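Local coordinates for protein probable porin (Pseudomonas aeruginosa, PDB 2Y0H) that probably acts as an outer-membrane porin, an OprD-family beta-barrel channel that is expected to let small solutes cross the outer membrane, at residues T253-G257 / A258-G262; Y306-F310 / A311-L315. One frame throughout, in Å; residues are numbered along the deposited sequence.

Interaction 1 of 2, residues T253-G257 / A258-G262; sequences TLRAG and AHAFG
Thr253 meets Phe261 and Gly262 through its backbone. Its CA lies 3.5 Å from Phe261 O in a CA-H...O contact, and its methyl CG2 leans toward the CB of Ala260. Leu254 is paired with Phe261 by two nearly straight backbone bonds. Leu254 N reaches Phe261 O at 2.7 Å, and Phe261 N returns to Leu254 O at 2.8 Å. Both side chains leave on the sheet face that also carries Ala256 and His259. Leu254 lies near a bound detergent molecule, consistent with this being the outer, lipid-facing surface. Arg255 sits on the other face with Ala260. Its CG is anti to the backbone N, and the chain then bends at CG (chi2 63°), which brings the guanidinium back over the turn. One guanidinium face lies over Gly257 C, offset toward the rim, while Ala260 CB comes to its edge. Closer to the backbone, Arg255 CD packs 3.3 Å from His259 O. These pairs make a two-residue beta hairpin between strands 244-256 and 259-269 of an 18-stranded antiparallel barrel. Ala256 closes the ladder with His259: Ala256 N is 2.8 Å from His259 O, and His259 N is 2.9 Å from Ala256 O. The second bond is the more bent, and its donor stands above the carbonyl plane. The same Ala256 O faces the edge of the imidazole, 3.6 Å from His259 CD2. The far side of that ring uses ND1, hydrogen-bonded to Tyr306 OH on the next strand. Gly257 and Ala258 are the central residues of the type II' turn from Ala256 to His259. Gly257 comes first, and its positive phi of 54° favours glycine. Ala258 completes the reversal into strand 259-269.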
# COMPACT_ATOMS: atom_id res chain seq x y z
N THR A 253 10.10 -15.33 -4.46
CA THR A 253 11.11 -14.48 -5.08
C THR A 253 12.50 -15.09 -4.91
O THR A 253 12.95 -15.35 -3.79
CB THR A 253 11.09 -13.04 -4.51
OG1 THR A 253 9.79 -12.47 -4.70
CG2 THR A 253 12.11 -12.16 -5.21
N LEU A 254 13.15 -15.35 -6.03
CA LEU A 254 14.52 -15.84 -6.00
C LEU A 254 15.45 -14.66 -6.22
O LEU A 254 15.46 -14.05 -7.29
CB LEU A 254 14.71 -16.89 -7.08
CG LEU A 254 16.09 -17.54 -7.20
CD1 LEU A 254 16.46 -18.24 -5.91
CD2 LEU A 254 16.10 -18.52 -8.38
N ARG A 255 16.22 -14.33 -5.19
CA ARG A 255 17.19 -13.25 -5.28
C ARG A 255 18.53 -13.85 -5.66
O ARG A 255 18.94 -14.87 -5.08
CB ARG A 255 17.27 -12.51 -3.94
CG ARG A 255 18.33 -11.43 -3.87
CD ARG A 255 18.04 -10.32 -4.85
NE ARG A 255 19.07 -9.29 -4.80
CZ ARG A 255 19.11 -8.23 -5.61
NH1 ARG A 255 18.17 -8.09 -6.53
NH2 ARG A 255 20.09 -7.33 -5.50
N ALA A 256 19.22 -13.25 -6.63
CA ALA A 256 20.52 -13.77 -7.08
C ALA A 256 21.47 -12.65 -7.45
O ALA A 256 21.35 -12.08 -8.53
CB ALA A 256 20.35 -14.73 -8.25
N GLY A 257 22.42 -12.35 -6.58
CA GLY A 257 23.29 -11.20 -6.77
C GLY A 257 22.47 -9.94 -6.98
O GLY A 257 21.70 -9.53 -6.11
N ALA A 258 22.60 -9.34 -8.16
CA ALA A 258 21.89 -8.10 -8.49
C ALA A 258 20.54 -8.35 -9.20
O ALA A 258 19.81 -7.40 -9.49
CB ALA A 258 22.79 -7.20 -9.34
N HIS A 259 20.23 -9.62 -9.48
CA HIS A 259 18.98 -10.01 -10.12
C HIS A 259 17.95 -10.51 -9.11
O HIS A 259 18.33 -11.03 -8.07
CB HIS A 259 19.23 -11.16 -11.09
CG HIS A 259 20.33 -10.90 -12.07
ND1 HIS A 259 20.09 -10.45 -13.36
CD2 HIS A 259 21.67 -11.04 -11.97
CE1 HIS A 259 21.24 -10.33 -13.99
NE2 HIS A 259 22.21 -10.68 -13.17
N ALA A 260 16.67 -10.38 -9.43
CA ALA A 260 15.61 -11.07 -8.69
C ALA A 260 14.53 -11.58 -9.64
O ALA A 260 14.12 -10.87 -10.55
CB ALA A 260 15.00 -10.16 -7.62
N PHE A 261 14.10 -12.81 -9.41
CA PHE A 261 13.11 -13.48 -10.26
C PHE A 261 11.93 -13.94 -9.40
O PHE A 261 12.10 -14.70 -8.46
CB PHE A 261 13.73 -14.70 -10.95
CG PHE A 261 15.05 -14.42 -11.66
CD1 PHE A 261 15.07 -14.02 -12.98
CD2 PHE A 261 16.25 -14.56 -10.99
CE1 PHE A 261 16.26 -13.77 -13.63
CE2 PHE A 261 17.46 -14.31 -11.64
CZ PHE A 261 17.45 -13.91 -12.96
N GLY A 262 10.73 -13.47 -9.75
CA GLY A 262 9.56 -13.75 -8.94
C GLY A 262 8.38 -14.39 -9.67
O GLY A 262 8.15 -14.13 -10.86

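Interaction 2 of 2, residues Y306-F310 / A311-L315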
# COMPACT_ATOMS: atom_id res chain seq x y z
N TYR A 306 10.67 -9.52 -12.82
CA TYR A 306 12.12 -9.49 -12.87
C TYR A 306 12.65 -8.16 -12.36
O TYR A 306 12.13 -7.11 -12.73
CB TYR A 306 12.62 -9.73 -14.29
CG TYR A 306 14.11 -9.54 -14.43
CD1 TYR A 306 15.00 -10.45 -13.86
CD2 TYR A 306 14.63 -8.46 -15.12
CE1 TYR A 306 16.36 -10.27 -13.97
CE2 TYR A 306 15.99 -8.28 -15.24
CZ TYR A 306 16.85 -9.19 -14.67
OH TYR A 306 18.20 -9.01 -14.79
N ASP A 307 13.67 -8.21 -11.51
CA ASP A 307 14.31 -7.00 -11.02
C ASP A 307 15.79 -6.99 -11.35
O ASP A 307 16.45 -8.03 -11.33
CB ASP A 307 14.16 -6.86 -9.50
CG ASP A 307 12.72 -6.70 -9.08
OD1 ASP A 307 12.02 -7.74 -8.89
OD2 ASP A 307 12.29 -5.54 -8.94
N TYR A 308 16.32 -5.81 -11.64
CA TYR A 308 17.75 -5.66 -11.80
C TYR A 308 18.29 -4.40 -11.11
O TYR A 308 17.76 -3.30 -11.30
CB TYR A 308 18.17 -5.70 -13.27
CG TYR A 308 19.67 -5.83 -13.42
CD1 TYR A 308 20.33 -6.98 -12.99
CD2 TYR A 308 20.44 -4.79 -13.94
CE1 TYR A 308 21.72 -7.10 -13.10
CE2 TYR A 308 21.82 -4.90 -14.06
CZ TYR A 308 22.46 -6.05 -13.64
OH TYR A 308 23.82 -6.16 -13.75
N ASP A 309 19.31 -4.59 -10.28
CA ASP A 309 20.06 -3.50 -9.66
C ASP A 309 21.32 -3.26 -10.51
O ASP A 309 22.14 -4.16 -10.70
CB ASP A 309 20.39 -3.85 -8.20
CG ASP A 309 21.07 -2.69 -7.44
OD1 ASP A 309 21.66 -1.80 -8.06
OD2 ASP A 309 21.02 -2.69 -6.19
N PHE A 310 21.45 -2.05 -11.05
CA PHE A 310 22.54 -1.75 -11.99
C PHE A 310 23.85 -1.34 -11.31
O PHE A 310 24.81 -0.96 -11.98
CB PHE A 310 22.11 -0.66 -12.98
CG PHE A 310 21.20 -1.13 -14.09
CD1 PHE A 310 19.83 -1.17 -13.91
CD2 PHE A 310 21.72 -1.51 -15.32
CE1 PHE A 310 18.99 -1.59 -14.93
CE2 PHE A 310 20.88 -1.93 -16.34
CZ PHE A 310 19.52 -1.97 -16.14
N ALA A 311 23.89 -1.41 -9.98
CA ALA A 311 25.07 -1.00 -9.22
C ALA A 311 26.37 -1.67 -9.69
O ALA A 311 27.37 -0.99 -9.92
CB ALA A 311 24.85 -1.25 -7.73
N GLY A 312 26.36 -2.99 -9.82
CA GLY A 312 27.53 -3.73 -10.28
C GLY A 312 27.99 -3.30 -11.67
O GLY A 312 29.18 -3.34 -11.99
N LEU A 313 27.04 -2.89 -12.49
CA LEU A 313 27.33 -2.47 -13.85
C LEU A 313 27.94 -1.06 -13.86
O LEU A 313 28.20 -0.51 -14.93
CB LEU A 313 26.05 -2.51 -14.69
CG LEU A 313 26.03 -3.44 -15.90
CD1 LEU A 313 26.32 -4.88 -15.50
CD2 LEU A 313 24.71 -3.34 -16.63
N GLY A 314 28.17 -0.49 -12.69
CA GLY A 314 28.74 0.84 -12.58
C GLY A 314 27.72 1.96 -12.41
O GLY A 314 28.09 3.14 -12.32
N LEU A 315 26.44 1.61 -12.36
CA LEU A 315 25.38 2.61 -12.24
C LEU A 315 24.57 2.45 -10.95
O LEU A 315 23.40 2.08 -11.00
CB LEU A 315 24.45 2.54 -13.44
CG LEU A 315 25.09 2.78 -14.81
CD1 LEU A 315 24.15 2.34 -15.93
CD2 LEU A 315 25.46 4.24 -14.96
O HOH W 1 24.56 -4.67 -10.25
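Phe310 and Leu313 hold the compact side, where Leu313 CD2 approaches Phe310 CD2 at 3.7 Å. The phenyl ring is also tightly placed against its own strand: Tyr308 CD2 lies over the centre of one face. Tyr308 continues past it, at about a right angle to Leu313, so that its hydroxyl end meets Leu313 CD1. Leu315, just after the turn 311-314, sets its CB 4.0 Å from Phe310 CB. Beneath these side chains Phe310 O takes two backbone donors. Leu315 N binds it at 3.1 Å from above the carbonyl plane, while Leu313 N gives a weak, strongly bent bond (124°). The whole loop lies at the surface, and the apolar packing round Phe310 gives way to a polar, water-bearing side at Asp309 and Gly312. Asp309 CG is anti to the backbone N (chi1 -175°), which carries OD1 forward to accept Ala311 N at 3.0 Å, an Asx turn. The donor meets OD1 on the anti side, out of the carboxylate plane. Nearby a water is modelled between Asp309 O and Gly312 N, but both bonds are too short to trust in detail. Gly314 N bonds Ala311 O at 2.9 Å, closing a type I turn. With the Leu315 N bond and the positive phi of Gly314, this gives a Schellman motif in the short loop between barrel strands 300-309 and 318-330.

Overall arrangement
Interaction 1 comes first along the chain and interaction 2 follows, with centres 12 Å apart on the same side of the chain's centre. Strands 259-269 and 300-309 are neighbours in the closed sheet, and the two contacts touch. Ala260 O lies 2.9 Å from Asp307 N, a probable hydrogen bond. The His259 ring also packs on Tyr308. Phe261 adds a ring contact with Tyr306. Both turns link successive antiparallel strands at the same barrel end, probably the periplasmic one. The aromatic patch between them, with detergent bound nearby, is consistent with the membrane-interface belt of outer-membrane barrels.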